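Local coordinates for fiber protein (Human adenovirus 21, PDB 3L88) that forms the trimeric knob at the tip of the viral fibre, which binds the receptor CD46 and so attaches the virus to host cells, at residues Leu12-Lys17 and Ile91-Lys96; Ser51-Ser56 and Thr185-Pro190; Ser127-His132 and Leu154-Ile159. All coordinates share one frame; numbering follows the deposited sequence.

Interaction 1 of 3, residues Leu12-Lys17 and Ile91-Lys96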
# COMPACT_ATOMS: atom_id res chain seq x y z
N LEU C 12 -9.73 -7.73 13.87
CA LEU C 12 -10.99 -8.33 13.45
C LEU C 12 -10.79 -8.98 12.08
O LEU C 12 -10.35 -8.32 11.14
CB LEU C 12 -12.09 -7.28 13.37
CG LEU C 12 -13.51 -7.77 13.08
CD1 LEU C 12 -14.06 -8.54 14.27
CD2 LEU C 12 -14.42 -6.61 12.72
N TRP C 13 -11.08 -10.27 11.98
CA TRP C 13 -10.70 -11.03 10.79
C TRP C 13 -11.55 -12.27 10.52
O TRP C 13 -12.42 -12.64 11.31
CB TRP C 13 -9.22 -11.40 10.83
CG TRP C 13 -8.88 -12.46 11.83
CD1 TRP C 13 -9.71 -13.05 12.73
CD2 TRP C 13 -7.58 -13.04 12.05
NE1 TRP C 13 -9.03 -13.97 13.49
CE2 TRP C 13 -7.72 -13.99 13.09
CE3 TRP C 13 -6.33 -12.86 11.47
CZ2 TRP C 13 -6.65 -14.75 13.54
CZ3 TRP C 13 -5.26 -13.61 11.93
CH2 TRP C 13 -5.43 -14.55 12.96
N THR C 14 -11.29 -12.89 9.37
CA THR C 14 -12.02 -14.08 8.94
C THR C 14 -11.38 -15.33 9.52
O THR C 14 -11.88 -16.44 9.30
CB THR C 14 -11.99 -14.21 7.41
OG1 THR C 14 -10.63 -14.12 6.96
CG2 THR C 14 -12.81 -13.11 6.77
N GLY C 15 -10.28 -15.16 10.24
CA GLY C 15 -9.42 -16.28 10.60
C GLY C 15 -8.51 -16.62 9.45
O GLY C 15 -8.74 -16.20 8.32
N ILE C 16 -7.44 -17.37 9.73
CA ILE C 16 -6.48 -17.75 8.70
C ILE C 16 -6.99 -18.97 7.95
O ILE C 16 -7.48 -19.92 8.55
CB ILE C 16 -5.10 -18.07 9.31
CG1 ILE C 16 -4.51 -16.85 9.99
CG2 ILE C 16 -4.15 -18.57 8.24
CD1 ILE C 16 -3.20 -17.13 10.69
N LYS C 17 -6.88 -18.93 6.62
CA LYS C 17 -7.21 -20.08 5.80
C LYS C 17 -8.61 -20.59 6.15
O LYS C 17 -8.77 -21.72 6.61
CB LYS C 17 -6.18 -21.20 6.00
CG LYS C 17 -5.76 -21.91 4.73
CD LYS C 17 -4.75 -21.10 3.92
CE LYS C 17 -4.20 -21.91 2.76
NZ LYS C 17 -3.26 -21.14 1.90
N ILE C 91 -20.12 -15.85 6.96
CA ILE C 91 -19.59 -16.22 8.27
C ILE C 91 -19.07 -14.97 8.99
O ILE C 91 -18.28 -14.21 8.43
CB ILE C 91 -18.46 -17.27 8.15
CG1 ILE C 91 -19.00 -18.56 7.54
CG2 ILE C 91 -17.82 -17.54 9.51
CD1 ILE C 91 -18.01 -19.69 7.49
N PRO C 92 -19.55 -14.74 10.22
CA PRO C 92 -19.23 -13.54 10.98
C PRO C 92 -17.74 -13.41 11.24
O PRO C 92 -17.06 -14.42 11.42
CB PRO C 92 -19.97 -13.75 12.32
CG PRO C 92 -21.02 -14.76 12.02
CD PRO C 92 -20.44 -15.65 10.97
N LEU C 93 -17.23 -12.19 11.23
CA LEU C 93 -15.85 -11.92 11.62
C LEU C 93 -15.66 -12.17 13.11
O LEU C 93 -16.64 -12.26 13.86
CB LEU C 93 -15.46 -10.48 11.28
CG LEU C 93 -15.66 -10.05 9.83
CD1 LEU C 93 -15.34 -8.58 9.65
CD2 LEU C 93 -14.81 -10.90 8.91
N LYS C 94 -14.41 -12.29 13.54
CA LYS C 94 -14.10 -12.53 14.94
C LYS C 94 -12.76 -11.91 15.31
O LYS C 94 -11.95 -11.59 14.44
CB LYS C 94 -14.09 -14.03 15.22
CG LYS C 94 -12.96 -14.77 14.51
CD LYS C 94 -13.27 -16.25 14.37
CE LYS C 94 -12.09 -16.98 13.77
NZ LYS C 94 -12.48 -18.33 13.30
N ASN C 95 -12.53 -11.76 16.61
CA ASN C 95 -11.25 -11.25 17.12
C ASN C 95 -10.16 -12.32 17.10
O ASN C 95 -10.45 -13.52 17.08
CB ASN C 95 -11.43 -10.71 18.54
CG ASN C 95 -12.36 -9.51 18.59
OD1 ASN C 95 -12.26 -8.59 17.78
ND2 ASN C 95 -13.27 -9.52 19.56
N LYS C 96 -8.91 -11.88 17.11
CA LYS C 96 -7.78 -12.80 17.03
C LYS C 96 -7.60 -13.54 18.34
O LYS C 96 -7.24 -14.72 18.35
CB LYS C 96 -6.50 -12.05 16.64
CG LYS C 96 -5.28 -12.95 16.48
CD LYS C 96 -4.10 -12.17 15.93
CE LYS C 96 -2.78 -12.78 16.37
NZ LYS C 96 -2.55 -14.13 15.77

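Interaction 2 of 3, residues Ser51-Ser56 and Thr185-Pro190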
# COMPACT_ATOMS: atom_id res chain seq x y z
N SER C 51 -7.69 -10.82 0.48
CA SER C 51 -7.45 -11.68 -0.68
C SER C 51 -8.54 -12.74 -0.83
O SER C 51 -9.17 -13.14 0.15
CB SER C 51 -6.07 -12.35 -0.58
OG SER C 51 -6.05 -13.33 0.44
N LEU C 52 -8.72 -13.21 -2.06
CA LEU C 52 -9.83 -14.10 -2.38
C LEU C 52 -9.37 -15.37 -3.10
O LEU C 52 -8.55 -15.32 -4.01
CB LEU C 52 -10.86 -13.35 -3.23
CG LEU C 52 -12.14 -14.08 -3.66
CD1 LEU C 52 -13.03 -14.40 -2.46
CD2 LEU C 52 -12.90 -13.24 -4.68
N VAL C 53 -9.92 -16.51 -2.68
CA VAL C 53 -9.72 -17.77 -3.40
C VAL C 53 -11.05 -18.38 -3.82
O VAL C 53 -11.96 -18.53 -3.00
CB VAL C 53 -8.96 -18.79 -2.53
CG1 VAL C 53 -8.76 -20.10 -3.28
CG2 VAL C 53 -7.63 -18.21 -2.07
N GLY C 54 -11.17 -18.74 -5.10
CA GLY C 54 -12.41 -19.31 -5.63
C GLY C 54 -12.55 -20.79 -5.33
O GLY C 54 -11.56 -21.52 -5.29
N VAL C 55 -13.78 -21.24 -5.10
CA VAL C 55 -14.03 -22.63 -4.72
C VAL C 55 -14.81 -23.42 -5.78
O VAL C 55 -14.40 -24.50 -6.19
CB VAL C 55 -14.76 -22.73 -3.37
CG1 VAL C 55 -15.17 -24.16 -3.10
CG2 VAL C 55 -13.87 -22.21 -2.25
N SER C 56 -15.94 -22.87 -6.21
CA SER C 56 -16.81 -23.57 -7.14
C SER C 56 -16.25 -23.53 -8.56
O SER C 56 -15.42 -22.69 -8.88
CB SER C 56 -18.22 -22.96 -7.12
OG SER C 56 -18.29 -21.82 -7.96
N THR C 185 -7.96 -22.55 -10.34
CA THR C 185 -8.25 -21.90 -9.07
C THR C 185 -8.05 -20.39 -9.16
O THR C 185 -6.94 -19.91 -9.40
CB THR C 185 -7.38 -22.45 -7.93
OG1 THR C 185 -7.54 -23.87 -7.85
CG2 THR C 185 -7.79 -21.83 -6.60
N LEU C 186 -9.15 -19.65 -9.00
CA LEU C 186 -9.10 -18.20 -8.94
C LEU C 186 -8.48 -17.74 -7.62
O LEU C 186 -8.93 -18.13 -6.55
CB LEU C 186 -10.51 -17.62 -9.09
CG LEU C 186 -10.64 -16.10 -9.11
CD1 LEU C 186 -11.76 -15.68 -10.05
CD2 LEU C 186 -10.85 -15.54 -7.71
N THR C 187 -7.44 -16.92 -7.72
CA THR C 187 -6.84 -16.31 -6.55
C THR C 187 -6.54 -14.84 -6.84
O THR C 187 -6.13 -14.49 -7.94
CB THR C 187 -5.52 -17.00 -6.15
OG1 THR C 187 -4.52 -16.75 -7.15
CG2 THR C 187 -5.71 -18.50 -6.01
N THR C 188 -6.75 -13.99 -5.84
CA THR C 188 -6.35 -12.59 -5.94
C THR C 188 -5.24 -12.30 -4.93
O THR C 188 -5.39 -12.56 -3.73
CB THR C 188 -7.53 -11.63 -5.66
OG1 THR C 188 -7.93 -11.73 -4.29
CG2 THR C 188 -8.72 -11.96 -6.56
N SER C 189 -4.12 -11.76 -5.41
CA SER C 189 -3.01 -11.42 -4.52
C SER C 189 -3.44 -10.37 -3.50
O SER C 189 -4.29 -9.52 -3.79
CB SER C 189 -1.79 -10.95 -5.32
OG SER C 189 -2.03 -9.70 -5.94
N PRO C 190 -2.87 -10.43 -2.29
CA PRO C 190 -3.35 -9.60 -1.20
C PRO C 190 -3.34 -8.12 -1.59
O PRO C 190 -2.41 -7.65 -2.24
CB PRO C 190 -2.33 -9.87 -0.09
CG PRO C 190 -1.80 -11.22 -0.39
CD PRO C 190 -1.77 -11.32 -1.88

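Interaction 3 of 3, residues Ser127-His132 and Leu154-Ile159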
# COMPACT_ATOMS: atom_id res chain seq x y z
N SER C 127 -17.54 9.95 -4.87
CA SER C 127 -16.16 9.57 -5.16
C SER C 127 -15.40 9.31 -3.87
O SER C 127 -14.60 8.38 -3.79
CB SER C 127 -15.46 10.66 -5.97
OG SER C 127 -16.06 10.80 -7.25
N GLU C 128 -15.67 10.13 -2.85
CA GLU C 128 -14.85 10.15 -1.65
C GLU C 128 -15.04 8.91 -0.78
O GLU C 128 -14.35 8.75 0.23
CB GLU C 128 -15.13 11.41 -0.82
CG GLU C 128 -14.50 12.66 -1.38
CD GLU C 128 -15.24 13.91 -0.96
OE1 GLU C 128 -15.34 14.16 0.26
OE2 GLU C 128 -15.72 14.64 -1.86
N ASN C 129 -15.97 8.05 -1.17
CA ASN C 129 -16.23 6.82 -0.42
C ASN C 129 -15.43 5.64 -0.95
O ASN C 129 -15.53 4.52 -0.44
CB ASN C 129 -17.72 6.48 -0.44
CG ASN C 129 -18.55 7.44 0.36
OD1 ASN C 129 -18.62 8.63 0.05
ND2 ASN C 129 -19.22 6.93 1.39
N TYR C 130 -14.65 5.89 -1.99
CA TYR C 130 -13.98 4.82 -2.72
C TYR C 130 -12.48 4.75 -2.43
O TYR C 130 -11.80 5.78 -2.39
CB TYR C 130 -14.21 4.98 -4.22
CG TYR C 130 -15.56 4.50 -4.70
CD1 TYR C 130 -15.74 3.19 -5.10
CD2 TYR C 130 -16.63 5.37 -4.79
CE1 TYR C 130 -16.98 2.74 -5.56
CE2 TYR C 130 -17.87 4.94 -5.25
CZ TYR C 130 -18.03 3.63 -5.63
OH TYR C 130 -19.26 3.20 -6.09
N ILE C 131 -11.97 3.54 -2.26
CA ILE C 131 -10.54 3.28 -2.40
C ILE C 131 -10.30 2.48 -3.68
O ILE C 131 -11.05 1.57 -4.00
CB ILE C 131 -9.98 2.49 -1.20
CG1 ILE C 131 -10.04 3.33 0.07
CG2 ILE C 131 -8.56 2.03 -1.48
CD1 ILE C 131 -9.90 2.52 1.34
N HIS C 132 -9.25 2.85 -4.41
CA HIS C 132 -8.95 2.21 -5.68
C HIS C 132 -7.50 1.74 -5.73
O HIS C 132 -6.61 2.38 -5.18
CB HIS C 132 -9.22 3.15 -6.84
CG HIS C 132 -10.66 3.53 -6.98
ND1 HIS C 132 -11.11 4.82 -6.79
CD2 HIS C 132 -11.75 2.80 -7.32
CE1 HIS C 132 -12.41 4.87 -7.00
NE2 HIS C 132 -12.82 3.66 -7.32
N LEU C 154 -16.73 2.35 0.87
CA LEU C 154 -17.06 2.41 2.29
C LEU C 154 -18.42 3.07 2.54
O LEU C 154 -18.68 4.17 2.05
CB LEU C 154 -15.96 3.12 3.08
CG LEU C 154 -14.57 2.48 3.01
CD1 LEU C 154 -13.56 3.37 3.69
CD2 LEU C 154 -14.58 1.09 3.63
N ASN C 155 -19.27 2.38 3.29
CA ASN C 155 -20.60 2.88 3.61
C ASN C 155 -21.36 3.29 2.36
O ASN C 155 -21.67 2.46 1.50
CB ASN C 155 -20.50 4.04 4.60
CG ASN C 155 -19.91 3.60 5.94
OD1 ASN C 155 -20.09 2.46 6.37
ND2 ASN C 155 -19.20 4.51 6.60
N SER C 156 -21.69 4.58 2.26
CA SER C 156 -22.33 5.12 1.06
C SER C 156 -23.75 4.59 0.81
O SER C 156 -24.66 5.35 0.50
CB SER C 156 -21.47 4.88 -0.18
OG SER C 156 -22.18 5.24 -1.35
N ARG C 157 -23.93 3.28 0.94
CA ARG C 157 -25.19 2.64 0.57
C ARG C 157 -25.78 1.86 1.74
O ARG C 157 -25.06 1.16 2.46
CB ARG C 157 -24.97 1.69 -0.61
CG ARG C 157 -26.24 1.21 -1.29
CD ARG C 157 -26.84 2.31 -2.15
NE ARG C 157 -25.89 2.83 -3.13
CZ ARG C 157 -25.30 4.02 -3.04
NH1 ARG C 157 -25.55 4.81 -2.01
NH2 ARG C 157 -24.45 4.41 -3.98
N THR C 158 -27.09 1.97 1.94
CA THR C 158 -27.81 1.04 2.80
C THR C 158 -28.84 0.22 2.02
O THR C 158 -29.21 0.57 0.90
CB THR C 158 -28.50 1.75 3.98
OG1 THR C 158 -29.07 0.77 4.85
CG2 THR C 158 -29.61 2.67 3.48
N ILE C 159 -29.27 -0.89 2.61
CA ILE C 159 -30.36 -1.68 2.04
C ILE C 159 -31.18 -2.32 3.15
O ILE C 159 -31.73 -3.40 2.97
CB ILE C 159 -29.85 -2.79 1.09
CG1 ILE C 159 -28.94 -3.77 1.84
CG2 ILE C 159 -29.14 -2.19 -0.12
CD1 ILE C 159 -28.74 -5.09 1.11

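Interaction 1 of 3, residues Leu12-Lys17 and Ile91-Lys96
The Trp13 indole lies between Gly15 and Lys96: Gly15 CA sits over one face near the rim, 3.7 Å above the plane, and Lys96 CB lies over the opposite face, also offset toward the rim. The aliphatic part of Lys96 continues past the benzo end, where its CG comes 3.7 Å from Trp13 CZ2, methylene against aromatic carbon. Gly15 suits its place because, at phi 81° and psi 163°, a beta carbon would jam against Thr14 O and lie close to Lys94 NZ; its CA, with no side chain, comes close over the ring face. In the backbone, Trp13 and Lys94 form an antiparallel hydrogen-bonded pair, Trp13 N to Lys94 O at 2.9 Å and Lys94 N to Trp13 O at 3.0 Å; this joins the short, weakly bonded strand 94-95, outermost in this chain, to strand 11-13 of the knob's five-stranded sheet. Leu93 reaches across with both methyls. Its CD1 meets Leu12 CD2 at 3.8 Å, the two side chains crossing at about a right angle, while Leu93 CD2 touches Thr14 CG2 at 3.7 Å. Thr14 OG1 donates to Gly15 O at 3.1 Å and bonds with Leu37 N of strand 33-42.

Interaction 2 of 3, residues Ser51-Ser56 and Thr185-Pro190
Thr188 meets Leu52 with both its backbone and its hydroxyl. Its N donates to Leu52 O at 2.9 Å, as in an antiparallel pair, but the return bond is unusual: the Leu52 N-H donates to the side-chain oxygen, Leu52 N lying 2.8 Å from Thr188 OG1, with a bent N-H...O angle of 140°. OG1 gets there because it stands between the backbone N and the carbonyl carbon of its own residue (chi1 68°), and threonine suits the place by offering an acceptor on a short branch while its CG2 stays near Leu52 CB. The Thr188 carbonyl, which would accept this N-H in a regular pair, instead lies against Ser51, its O 3.2 Å from Ser51 CB.

Farther along, Gly54 N donates to Leu186 O at 2.7 Å in a nearly straight bond. This bond and the one from Thr188 N flank a single backbone bridge, Val53 with Thr187, whose CA atoms are 4.5 Å apart. Both accepting carbonyls have a second, weaker visitor: Thr187 CA approaches Leu52 O at 3.2 Å, and Val53 CA approaches Leu186 O at 3.3 Å, both as CA-H...O contacts. Gly54 suits its position because a side chain there would be directed at Leu186 CB. Leu186 N is taken by Asn60 OD1, and Ser189 OG bonds with Tyr136 N. Apolar contacts fill in around the bonds: Val53 CG1 meets Thr185 CG2 at 3.9 Å, and Leu52 and Leu186 both rest on Ile70 of the other sheet.

Strand 45-54 thus pairs with strand 33-42 along one edge and receives the 185-190 segment along the other, just before strand 191-196 begins. The chemistry implies a sheet-like pairing, with a hydroxyl standing in for one carbonyl so that the buried Leu52 amide keeps a partner.

Interaction 3 of 3, residues Ser127-His132 and Leu154-Ile159
Asn129 and Leu154 are joined backbone to backbone by one nearly straight bond, Leu154 N to Asn129 O at 2.8 Å with an N-H...O angle of 174°, made where the 3-10 segment 127-129 gives way to strand 130-138.

The second link comes from the Asn129 side chain. Its CB is directed toward segment 154-159, with CG beside the backbone N (chi1 -70°), and ND2 donates to Leu154 O at 2.9 Å, arriving nearly in line with the C=O bond, while Leu154 O lies close to the plane of the Asn129 amide. One asparagine therefore satisfies both the N-H and the carbonyl of Leu154, its side chain supplying the donor that in a regular pair would be the Asn129 backbone N-H. Asparagine suits this task: a short, flat amide carries the N-H, and ND2 has a second acceptor in Pro119 O. Ser156 CB lies 3.4 Å from Asn129 ND2.

Beyond Leu154 the chain turns sharply, with positive phi at both Asn155 (53°) and Ser156. The Asn155 backbone is unusual for a residue other than glycine, and its amide is held by Tyr118 O and Pro113 O at ND2 and by Ala166 N at OD1. On the apolar side, Ile131 CD1 and Leu154 CD1 touch loosely at 4.4 Å.

The contact thus closes the end of the four-stranded sheet where strand 145-154 leaves its neighbour 130-138. Leu154 reaches Ile167 of strand 165-174 on its other flank, while Ile131 packs on Phe192 of the third subunit.

Overall arrangement
All three contacts belong to one knob domain, a sandwich of two antiparallel sheets. Interactions 1 and 2 lie on the five-stranded sheet, their centres about 17 Å apart: the first at its outermost strand 94-95, the second where strand 45-54 meets the approach to 191-196. Interaction 3 is on the four-stranded sheet, its centre about 23 Å from each of the others and across the chain's centre from interaction 2. Along the chain, the segments of interactions 1 and 2 alternate; interaction 1 closes before interaction 3 opens, and 3 is nested within the loop closed by 2. Between subunits, Glu128 of the second subunit forms a salt bridge with Lys17 and packs on Val53, so all three regions meet in the trimer.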